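Local atomic coordinates of malonyl CoA reductase (malonate semialdehyde-forming) (PDB entry 2EP5), a protein that probably reduces malonyl-CoA to malonate semialdehyde with NADPH, and belongs to the aspartate-semialdehyde dehydrogenase family. Residues R241-M245 / V323-L329; I256-K262 / R312-E316; S304-V308 / V330-I336. One frame throughout, in Å; residues are numbered along the deposited sequence.

Interaction 1: residues R241-M245 / V323-L329; sequences RVGHM and VVLGDNL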
# COMPACT_ATOMS: atom_id res chain seq x y z
N ARG A 241 -7.63 -4.71 3.40
CA ARG A 241 -8.88 -4.00 3.67
C ARG A 241 -9.90 -4.91 4.32
O ARG A 241 -10.38 -4.64 5.42
CB ARG A 241 -9.48 -3.41 2.39
CG ARG A 241 -8.62 -2.36 1.70
CD ARG A 241 -9.31 -1.81 0.45
NE ARG A 241 -10.34 -0.84 0.80
CZ ARG A 241 -10.11 0.45 0.99
NH1 ARG A 241 -8.89 0.94 0.84
NH2 ARG A 241 -11.11 1.26 1.34
N VAL A 242 -10.22 -6.01 3.65
CA VAL A 242 -11.21 -6.93 4.18
C VAL A 242 -10.77 -8.36 4.08
O VAL A 242 -10.17 -8.77 3.08
CB VAL A 242 -12.54 -6.79 3.40
CG1 VAL A 242 -13.63 -7.64 4.07
CG2 VAL A 242 -12.95 -5.32 3.32
N GLY A 243 -11.09 -9.14 5.12
CA GLY A 243 -10.74 -10.54 5.12
C GLY A 243 -9.76 -10.91 6.21
O GLY A 243 -8.67 -10.33 6.31
N HIS A 244 -10.16 -11.86 7.05
CA HIS A 244 -9.33 -12.36 8.14
C HIS A 244 -8.81 -13.74 7.78
O HIS A 244 -9.59 -14.65 7.48
CB HIS A 244 -10.13 -12.47 9.44
CG HIS A 244 -10.37 -11.15 10.11
ND1 HIS A 244 -9.81 -9.97 9.67
CD2 HIS A 244 -11.11 -10.83 11.20
CE1 HIS A 244 -10.19 -8.98 10.46
NE2 HIS A 244 -10.98 -9.48 11.40
N MET A 245 -7.50 -13.89 7.80
CA MET A 245 -6.89 -15.17 7.49
C MET A 245 -6.45 -15.82 8.80
O MET A 245 -6.11 -15.14 9.77
CB MET A 245 -5.70 -14.97 6.55
CG MET A 245 -4.96 -16.25 6.22
SD MET A 245 -3.95 -16.10 4.73
CE MET A 245 -5.21 -15.73 3.52
N VAL A 323 -5.27 -23.50 6.28
CA VAL A 323 -5.42 -22.05 6.18
C VAL A 323 -6.87 -21.74 5.80
O VAL A 323 -7.41 -22.28 4.83
CB VAL A 323 -4.48 -21.44 5.10
CG1 VAL A 323 -4.71 -19.94 4.98
CG2 VAL A 323 -3.01 -21.72 5.46
N VAL A 324 -7.49 -20.86 6.58
CA VAL A 324 -8.88 -20.49 6.33
C VAL A 324 -8.99 -18.98 6.15
O VAL A 324 -8.24 -18.21 6.75
CB VAL A 324 -9.78 -20.94 7.49
CG1 VAL A 324 -9.34 -20.24 8.78
CG2 VAL A 324 -11.24 -20.63 7.18
N LEU A 325 -9.94 -18.56 5.33
CA LEU A 325 -10.15 -17.15 5.06
C LEU A 325 -11.64 -16.88 5.07
O LEU A 325 -12.44 -17.71 4.64
CB LEU A 325 -9.55 -16.80 3.70
CG LEU A 325 -9.43 -15.34 3.19
CD1 LEU A 325 -10.48 -15.06 2.14
CD2 LEU A 325 -9.53 -14.36 4.35
N GLY A 326 -12.02 -15.71 5.57
CA GLY A 326 -13.42 -15.33 5.62
C GLY A 326 -13.60 -13.82 5.62
O GLY A 326 -12.69 -13.08 6.00
N ASP A 327 -14.76 -13.37 5.17
CA ASP A 327 -15.07 -11.94 5.15
C ASP A 327 -15.46 -11.59 6.59
O ASP A 327 -16.50 -12.04 7.08
CB ASP A 327 -16.24 -11.68 4.21
CG ASP A 327 -16.53 -10.20 4.01
OD1 ASP A 327 -16.38 -9.42 4.97
OD2 ASP A 327 -16.94 -9.83 2.89
N ASN A 328 -14.61 -10.82 7.27
CA ASN A 328 -14.87 -10.44 8.66
C ASN A 328 -16.10 -9.54 8.83
O ASN A 328 -16.66 -9.45 9.92
CB ASN A 328 -13.64 -9.72 9.23
CG ASN A 328 -13.22 -8.54 8.38
OD1 ASN A 328 -12.82 -8.71 7.22
ND2 ASN A 328 -13.31 -7.34 8.94
N LEU A 329 -16.51 -8.86 7.76
CA LEU A 329 -17.67 -7.97 7.81
C LEU A 329 -19.01 -8.70 7.64
O LEU A 329 -20.03 -8.27 8.19
CB LEU A 329 -17.56 -6.90 6.73
CG LEU A 329 -16.38 -5.92 6.79
CD1 LEU A 329 -16.53 -4.91 5.66
CD2 LEU A 329 -16.36 -5.21 8.15
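The imidazole of His244 and the amide of Asn328 lie one on the other, their planes 17° apart. Asn328 CB sits over the centre of one ring face, 3.4 Å from the centroid of the His244 ring, a CH-pi contact; the amide carbon and ND2 spread above CE1 and NE2. The His244 side chain also meets Cys151, Thr152 and Ile155 of helix 151-160.

The same amide is held by its two ends. Asn328 OD1 takes the backbone N-H of Gly243, 2.8 Å from Gly243 N, with the donor tilted 20° from the carbonyl plane; ND2 bonds to Ser181 OG. Asparagine suits this place because one small flat group can accept, donate and stack. Val242 packs its CG1 beside the amide oxygen and the Asp327 carboxylate. Asp327 OD1 in turn accepts from Leu329 N at 2.8 Å, an Asx turn, and also from Val330 N.

Between the strands, His244 and Gly326 form an antiparallel hydrogen-bonded pair, His244 N to Gly326 O at 3.0 Å and Gly326 N to His244 O at 3.3 Å. At Gly243 (phi 116°) a beta carbon would press against the carbonyl oxygen of Val242, so glycine suits the place. Met245 and Leu325 follow as a non-hydrogen-bonded pair, and Met245 CG rests on Val323 CG1 at 3.9 Å.

The strands thus bring the side chain of His244, the predicted proton acceptor, to about 4 Å from that of Cys151, the predicted acyl-thioester cysteine: the cysteine-histidine active site of aspartate-semialdehyde dehydrogenases, at the ends of two central strands of the mixed sheet.

Interaction 2: residues I256-K262 / R312-E316; sequences INIEEIK and RIRHE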
# COMPACT_ATOMS: atom_id res chain seq x y z
N ILE A 256 -5.08 -39.39 11.28
CA ILE A 256 -5.77 -38.41 10.45
C ILE A 256 -5.80 -38.79 8.98
O ILE A 256 -4.76 -38.98 8.36
CB ILE A 256 -5.10 -37.03 10.61
CG1 ILE A 256 -5.33 -36.50 12.03
CG2 ILE A 256 -5.67 -36.06 9.58
CD1 ILE A 256 -4.51 -35.27 12.38
N ASN A 257 -7.01 -38.91 8.44
CA ASN A 257 -7.21 -39.23 7.03
C ASN A 257 -7.38 -37.90 6.31
O ASN A 257 -8.47 -37.32 6.27
CB ASN A 257 -8.48 -40.07 6.85
CG ASN A 257 -8.68 -40.53 5.41
OD1 ASN A 257 -8.52 -39.75 4.47
ND2 ASN A 257 -9.04 -41.80 5.23
N ILE A 258 -6.29 -37.40 5.74
CA ILE A 258 -6.30 -36.12 5.05
C ILE A 258 -7.43 -35.94 4.03
O ILE A 258 -8.11 -34.92 4.04
CB ILE A 258 -4.94 -35.87 4.37
CG1 ILE A 258 -4.73 -34.37 4.18
CG2 ILE A 258 -4.87 -36.60 3.04
CD1 ILE A 258 -4.41 -33.66 5.48
N GLU A 259 -7.65 -36.94 3.18
CA GLU A 259 -8.69 -36.86 2.17
C GLU A 259 -10.10 -36.85 2.75
O GLU A 259 -10.98 -36.17 2.23
CB GLU A 259 -8.55 -38.01 1.16
CG GLU A 259 -7.27 -37.98 0.32
CD GLU A 259 -7.10 -36.69 -0.48
OE1 GLU A 259 -7.98 -36.38 -1.31
OE2 GLU A 259 -6.09 -35.98 -0.27
N GLU A 260 -10.32 -37.60 3.82
CA GLU A 260 -11.64 -37.62 4.44
C GLU A 260 -11.94 -36.24 5.01
O GLU A 260 -13.07 -35.76 4.97
CB GLU A 260 -11.71 -38.68 5.54
CG GLU A 260 -13.11 -38.82 6.15
CD GLU A 260 -14.11 -39.48 5.21
OE1 GLU A 260 -14.14 -39.12 4.01
OE2 GLU A 260 -14.88 -40.35 5.67
N ILE A 261 -10.90 -35.60 5.55
CA ILE A 261 -11.03 -34.26 6.12
C ILE A 261 -11.46 -33.26 5.04
O ILE A 261 -12.38 -32.47 5.24
CB ILE A 261 -9.70 -33.81 6.79
CG1 ILE A 261 -9.55 -34.51 8.14
CG2 ILE A 261 -9.67 -32.29 6.96
CD1 ILE A 261 -8.28 -34.16 8.88
N LYS A 262 -10.78 -33.29 3.90
CA LYS A 262 -11.12 -32.38 2.81
C LYS A 262 -12.57 -32.63 2.41
O LYS A 262 -13.34 -31.70 2.16
CB LYS A 262 -10.21 -32.62 1.60
CG LYS A 262 -8.76 -32.22 1.82
CD LYS A 262 -7.91 -32.57 0.60
CE LYS A 262 -6.45 -32.22 0.81
NZ LYS A 262 -5.60 -32.75 -0.30
N ARG A 312 -4.43 -25.38 1.71
CA ARG A 312 -3.19 -25.89 2.27
C ARG A 312 -3.45 -26.91 3.39
O ARG A 312 -2.71 -26.97 4.37
CB ARG A 312 -2.36 -24.73 2.81
CG ARG A 312 -2.38 -23.50 1.90
CD ARG A 312 -1.17 -23.42 1.00
NE ARG A 312 0.00 -22.94 1.72
CZ ARG A 312 1.06 -23.68 2.03
NH1 ARG A 312 1.13 -24.95 1.67
NH2 ARG A 312 2.05 -23.14 2.72
N ILE A 313 -4.49 -27.72 3.24
CA ILE A 313 -4.82 -28.73 4.23
C ILE A 313 -3.71 -29.77 4.17
O ILE A 313 -3.53 -30.44 3.16
CB ILE A 313 -6.19 -29.37 3.92
CG1 ILE A 313 -7.30 -28.32 4.08
CG2 ILE A 313 -6.45 -30.55 4.83
CD1 ILE A 313 -8.68 -28.81 3.68
N ARG A 314 -2.97 -29.91 5.27
CA ARG A 314 -1.85 -30.84 5.28
C ARG A 314 -1.61 -31.55 6.61
O ARG A 314 -1.82 -30.99 7.69
CB ARG A 314 -0.59 -30.06 4.87
CG ARG A 314 0.70 -30.88 4.77
CD ARG A 314 1.87 -29.94 4.50
NE ARG A 314 3.16 -30.61 4.44
CZ ARG A 314 3.58 -31.37 3.43
NH1 ARG A 314 2.80 -31.56 2.37
NH2 ARG A 314 4.78 -31.93 3.47
N HIS A 315 -1.16 -32.80 6.51
CA HIS A 315 -0.87 -33.61 7.68
C HIS A 315 0.60 -33.99 7.76
O HIS A 315 1.10 -34.76 6.94
CB HIS A 315 -1.73 -34.89 7.66
CG HIS A 315 -1.39 -35.87 8.74
ND1 HIS A 315 -1.04 -35.49 10.02
CD2 HIS A 315 -1.36 -37.23 8.74
CE1 HIS A 315 -0.82 -36.57 10.76
NE2 HIS A 315 -1.01 -37.63 10.00
N GLU A 316 1.30 -33.42 8.74
CA GLU A 316 2.71 -33.73 8.95
C GLU A 316 2.79 -34.46 10.28
O GLU A 316 1.76 -34.85 10.85
CB GLU A 316 3.56 -32.46 8.98
CG GLU A 316 3.42 -31.59 7.74
CD GLU A 316 4.59 -30.63 7.58
OE1 GLU A 316 5.06 -30.08 8.59
OE2 GLU A 316 5.02 -30.42 6.43
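Apolar contacts carry most of the touch between Ile258 and the strand 312-316. Ile258 CD1 reaches Ile313 CG2 at 3.8 Å and His315 CB at 3.7 Å; chi1 puts CG1 anti to the backbone N, and the bend at chi2 (73°) then lays CD1 against the strand. Ile313 CG2 also meets Ile261 CG2 at 4.2 Å, and the Lys262 side chain runs past Ile313 in the opposite direction, with Lys262 CG 3.9 Å from Ile313 CD1. Branched isoleucines suit such a seam, since each offers methyls to more than one neighbour.

Helix 258-262 runs nearly antiparallel to the strand, at 153° and with 9.0 Å between the axes, a helix packed on one face of the mixed sheet in an alpha+beta arrangement.

One CH-pi contact adds an aromatic face: Ile256 CB stands over the centre of the His315 ring, 4.1 Å from its centroid.

No hydrogen bond crosses between the segments. Within them, Asn257, the N-cap, accepts from Glu260 N through OD1 at 2.9 Å, and salt bridges join Lys262 NZ to Glu259 OE2 and Arg314 NE to Glu316 OE2. Arg312 forms salt bridges with Glu291 and with Glu205 of a neighbouring subunit.

Interaction 3: residues S304-V308 / V330-I336; sequences SGMAV and VRGAAGI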
# COMPACT_ATOMS: atom_id res chain seq x y z
N SER A 304 -21.05 -14.22 -1.46
CA SER A 304 -21.44 -12.97 -0.82
C SER A 304 -20.71 -12.70 0.48
O SER A 304 -21.08 -11.79 1.22
CB SER A 304 -22.95 -12.97 -0.58
OG SER A 304 -23.63 -13.26 -1.79
N GLY A 305 -19.67 -13.49 0.76
CA GLY A 305 -18.92 -13.29 1.98
C GLY A 305 -19.43 -14.10 3.16
O GLY A 305 -19.07 -13.83 4.31
N MET A 306 -20.28 -15.08 2.88
CA MET A 306 -20.83 -15.93 3.93
C MET A 306 -20.12 -17.27 3.99
O MET A 306 -20.29 -18.03 4.94
CB MET A 306 -22.33 -16.16 3.71
CG MET A 306 -23.20 -15.04 4.24
SD MET A 306 -22.78 -14.69 5.97
CE MET A 306 -23.63 -16.04 6.79
N ALA A 307 -19.32 -17.56 2.98
CA ALA A 307 -18.59 -18.81 2.93
C ALA A 307 -17.12 -18.56 3.26
O ALA A 307 -16.55 -17.53 2.89
CB ALA A 307 -18.72 -19.45 1.54
N VAL A 308 -16.50 -19.49 3.98
CA VAL A 308 -15.09 -19.37 4.32
C VAL A 308 -14.33 -20.27 3.36
O VAL A 308 -14.85 -21.30 2.91
CB VAL A 308 -14.79 -19.82 5.76
CG1 VAL A 308 -15.56 -18.95 6.74
CG2 VAL A 308 -15.15 -21.29 5.92
N VAL A 330 -18.98 -9.78 6.88
CA VAL A 330 -20.18 -10.56 6.59
C VAL A 330 -20.26 -11.79 7.49
O VAL A 330 -21.02 -11.82 8.47
CB VAL A 330 -20.18 -10.97 5.09
CG1 VAL A 330 -21.41 -11.78 4.75
CG2 VAL A 330 -20.12 -9.72 4.23
N ARG A 331 -19.48 -12.81 7.16
CA ARG A 331 -19.45 -14.03 7.95
C ARG A 331 -19.12 -13.68 9.40
O ARG A 331 -19.65 -14.28 10.34
CB ARG A 331 -18.37 -14.98 7.43
CG ARG A 331 -18.38 -16.33 8.12
CD ARG A 331 -19.53 -17.13 7.58
NE ARG A 331 -20.26 -17.84 8.61
CZ ARG A 331 -21.31 -18.62 8.37
NH1 ARG A 331 -21.74 -18.77 7.13
NH2 ARG A 331 -21.92 -19.24 9.36
N GLY A 332 -18.24 -12.70 9.57
CA GLY A 332 -17.82 -12.31 10.90
C GLY A 332 -18.67 -11.33 11.67
O GLY A 332 -18.36 -11.05 12.82
N ALA A 333 -19.73 -10.81 11.05
CA ALA A 333 -20.61 -9.85 11.74
C ALA A 333 -22.00 -9.71 11.13
O ALA A 333 -22.93 -10.40 11.56
CB ALA A 333 -19.93 -8.49 11.81
N ALA A 334 -22.15 -8.83 10.14
CA ALA A 334 -23.43 -8.57 9.48
C ALA A 334 -24.24 -9.79 9.06
O ALA A 334 -25.38 -9.98 9.50
CB ALA A 334 -23.23 -7.67 8.26
N GLY A 335 -23.64 -10.63 8.22
CA GLY A 335 -24.31 -11.81 7.75
C GLY A 335 -24.71 -12.84 8.79
O GLY A 335 -25.77 -13.45 8.67
N ILE A 336 -23.89 -13.05 9.82
CA ILE A 336 -24.27 -14.05 10.82
C ILE A 336 -25.37 -13.57 11.75
O ILE A 336 -26.14 -14.38 12.26
CB ILE A 336 -23.07 -14.54 11.68
CG1 ILE A 336 -22.28 -13.35 12.21
CG2 ILE A 336 -22.21 -15.46 10.87
CD1 ILE A 336 -21.29 -13.74 13.25
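Met306 and Val330 meet where residues 304-308 lead into strand 308-316 and the chain, having left strand 319-326, makes a type I beta turn from Val330 to Ala333 before helix 334-347. The contact therefore joins the sheet-bearing dimerisation domain to the start of the C-terminal helix, which packs on helix 15-24 of the nucleotide-binding domain.

The apolar part centres on Met306. Its chain is bent at both chi2 and chi3 (-52° and -78°), which folds the thioether back over the turn: SD lies 3.4 Å from Val330 CG1 and 3.7 Å from Gly335 CA. Glycine suits position 335, since the sulfur occupies the side where a beta carbon would stand. The terminal methyl goes on to Ile336, CE to CG2 at 4.4 Å, a loose touch. An unbranched, flexible methionine can follow such a curved path. Val330 also sets CG1 against the carbonyl oxygen of Gly305. Gly305 itself has a positive phi that would press a beta carbon against the carbonyl oxygen of Ser304, and Val330 CG2 lies close to where that carbon would be. Farther along, Val308 CG1 meets the aliphatic part of Arg331, 4.1 Å from Arg331 CG.

In the polar part, the backbone N of Arg331 makes a weak bond to Gly305 O, 3.1 Å long and bent to 129°. The turn closes on itself through Ala333 N and Val330 O. A bond from Arg331 NH1 to Met306 O is less sure, because that oxygen sits too close to a neighbour in the model. NH2 forms a salt bridge with Glu123 and a hydrogen bond to Asn121, beyond both segments. Arginine is long enough to reach these partners and still lie beneath the methionine methyl, with Met306 CE 3.3 Å from Arg331 NH1.

In the fold
From the N terminus, residues 241-245 come first, followed by 256-262 at the start of the next helix. Interaction 2 closes the loop from 256-262 to 312-316, nested inside the larger one closed by interaction 1, from 241-245 to 323-329. Residues 304-308 lie within both loops, but their partner 330-336 comes after both, so interaction 3 crosses each of the others. Strands 308-316 and 319-326, neighbours in the mixed sheet, link interactions 1 and 2, which touch at Val323 and Arg312. Interaction 3, its centre about 9 Å from that of interaction 1, joins the chain leading into strand 308-316 to the start of helix 334-347, which lies against helix 15-24 of the nucleotide-binding domain.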